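Long-range contact in LbaCas13a H328A (C2c2) (Lachnospiraceae bacterium NK4A179, PDB 5WLH), which binds its CRISPR guide RNA and acts as an RNA-targeting nuclease, probably cutting with a composite active site formed by two HEPN domains: residues 454-458 with 606-610. Coordinates in Å, arbitrary orientation, origin at the centre of the assembly. Numbering follows the deposited sequence.
Sequences AVYNY and SFHYA
The loop 606-610 carries the end of an R-X4-H motif, the signature of HEPN ribonuclease domains, whose histidine is His-608; it packs against the last turn of helix 429-458. The irregular loop meets the helix with Asn-457 and His-608 as the nearest CA pair, 7.8 Å apart, so long side chains bridge the gap. Tyr-456 (chi1 t) and Tyr-609 (chi1 m) bury most: the edge of the Tyr-609 ring points at the face of Tyr-456 in a T-shaped stack, centroids 5.3 Å apart and planes at 81°, while Tyr-609 OH donates to Tyr-456 O (2.6 Å). Leu-1138 and Met-1134 of helix 1106-1145 also pack on Tyr-456. His-608 (chi1 t) points toward the helix and brings CE1 to 3.0 Å from Asn-457 O; Asn-457 OD1 lies over one face of the imidazole, and Asn-457 ND2 bonds to Lys-453 O. Ser-606 OG accepts from the backbone N of His-608 and of Tyr-609, both at 3.0 Å, an ST turn and ST motif that shape the loop. One water joins Ser-606 OG (2.6 Å) to Tyr-456 OH (2.5 Å); a second donates to Tyr-609 OH (2.7 Å) and Asn-457 O (3.0 Å).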
loop_
_atom_site.group_PDB
_atom_site.type_symbol
_atom_site.label_atom_id
_atom_site.label_comp_id
_atom_site.label_asym_id
_atom_site.label_seq_id
_atom_site.Cartn_x
_atom_site.Cartn_y
_atom_site.Cartn_z
ATOM N N ALA A 454 6.588 -11.189 16.534
ATOM C CA ALA A 454 7.834 -11.910 16.816
ATOM C C ALA A 454 7.575 -13.371 17.195
ATOM O O ALA A 454 8.287 -14.276 16.734
ATOM C CB ALA A 454 8.619 -11.187 17.913
ATOM N N VAL A 455 6.565 -13.625 18.024
ATOM C CA VAL A 455 6.283 -15.001 18.449
ATOM C C VAL A 455 5.866 -15.848 17.254
ATOM O O VAL A 455 6.354 -16.965 17.061
ATOM C CB VAL A 455 5.201 -15.013 19.543
ATOM C CG1 VAL A 455 4.702 -16.445 19.796
ATOM C CG2 VAL A 455 5.735 -14.395 20.810
ATOM N N TYR A 456 4.952 -15.324 16.430
ATOM C CA TYR A 456 4.466 -16.085 15.286
ATOM C C TYR A 456 5.593 -16.446 14.329
ATOM O O TYR A 456 5.646 -17.568 13.802
ATOM C CB TYR A 456 3.417 -15.285 14.518
ATOM C CG TYR A 456 2.912 -16.023 13.297
ATOM C CD1 TYR A 456 2.083 -17.133 13.442
ATOM C CD2 TYR A 456 3.255 -15.626 12.013
ATOM C CE1 TYR A 456 1.605 -17.811 12.340
ATOM C CE2 TYR A 456 2.776 -16.306 10.900
ATOM C CZ TYR A 456 1.959 -17.408 11.080
ATOM O OH TYR A 456 1.467 -18.103 10.005
ATOM N N ASN A 457 6.481 -15.498 14.063
ATOM C CA ASN A 457 7.474 -15.735 13.034
ATOM C C ASN A 457 8.655 -16.536 13.552
ATOM O O ASN A 457 9.250 -17.308 12.789
ATOM C CB ASN A 457 7.930 -14.402 12.454
ATOM C CG ASN A 457 6.909 -13.848 11.487
ATOM O OD1 ASN A 457 6.817 -14.313 10.356
ATOM N ND2 ASN A 457 6.096 -12.913 11.943
ATOM N N TYR A 458 8.994 -16.393 14.821
ATOM C CA TYR A 458 10.240 -16.938 15.323
ATOM C C TYR A 458 10.111 -17.899 16.498
ATOM O O TYR A 458 11.129 -18.477 16.898
ATOM C CB TYR A 458 11.187 -15.798 15.716
ATOM C CG TYR A 458 11.446 -14.830 14.587
ATOM C CD1 TYR A 458 11.762 -15.291 13.311
ATOM C CD2 TYR A 458 11.370 -13.461 14.795
ATOM C CE1 TYR A 458 12.001 -14.416 12.270
ATOM C CE2 TYR A 458 11.611 -12.570 13.752
ATOM C CZ TYR A 458 11.910 -13.057 12.503
ATOM O OH TYR A 458 12.152 -12.195 11.468
ATOM N N SER A 606 -0.703 -20.605 4.759
ATOM C CA SER A 606 0.466 -19.860 5.212
ATOM C C SER A 606 1.680 -20.197 4.364
ATOM O O SER A 606 1.972 -21.375 4.128
ATOM C CB SER A 606 0.759 -20.194 6.676
ATOM O OG SER A 606 2.060 -19.742 7.039
ATOM N N PHE A 607 2.411 -19.159 3.924
ATOM C CA PHE A 607 3.679 -19.389 3.246
ATOM C C PHE A 607 4.764 -19.819 4.225
ATOM O O PHE A 607 5.737 -20.458 3.814
ATOM C CB PHE A 607 4.145 -18.124 2.516
ATOM C CG PHE A 607 3.315 -17.751 1.301
ATOM C CD1 PHE A 607 2.570 -18.700 0.614
ATOM C CD2 PHE A 607 3.305 -16.436 0.839
ATOM C CE1 PHE A 607 1.819 -18.342 -0.502
ATOM C CE2 PHE A 607 2.561 -16.069 -0.286
ATOM C CZ PHE A 607 1.804 -17.013 -0.946
ATOM N N HIS A 608 4.604 -19.493 5.509
ATOM C CA HIS A 608 5.640 -19.697 6.515
ATOM C C HIS A 608 5.584 -21.084 7.133
ATOM O O HIS A 608 6.635 -21.664 7.436
ATOM C CB HIS A 608 5.517 -18.633 7.611
ATOM C CG HIS A 608 6.796 -18.363 8.337
ATOM N ND1 HIS A 608 6.886 -18.358 9.711
ATOM C CD2 HIS A 608 8.043 -18.101 7.877
ATOM C CE1 HIS A 608 8.132 -18.099 10.068
ATOM N NE2 HIS A 608 8.854 -17.938 8.975
ATOM N N TYR A 609 4.383 -21.626 7.332
ATOM C CA TYR A 609 4.206 -22.903 8.022
ATOM C C TYR A 609 3.534 -23.889 7.073
ATOM O O TYR A 609 2.342 -23.762 6.783
ATOM C CB TYR A 609 3.405 -22.715 9.313
ATOM C CG TYR A 609 4.217 -21.934 10.312
ATOM C CD1 TYR A 609 5.395 -22.462 10.819
ATOM C CD2 TYR A 609 3.850 -20.652 10.704
ATOM C CE1 TYR A 609 6.174 -21.764 11.713
ATOM C CE2 TYR A 609 4.625 -19.937 11.607
ATOM C CZ TYR A 609 5.790 -20.494 12.095
ATOM O OH TYR A 609 6.591 -19.815 12.967
ATOM N N ALA A 610 4.306 -24.865 6.603
ATOM C CA ALA A 610 3.794 -25.921 5.736
ATOM C C ALA A 610 3.053 -26.950 6.579
ATOM O O ALA A 610 3.644 -27.574 7.467
ATOM C CB ALA A 610 4.940 -26.580 4.971
HETATM O O HOH W 1 1.860 -17.230 7.652
HETATM O O HOH W 2 8.965 -19.899 14.321
#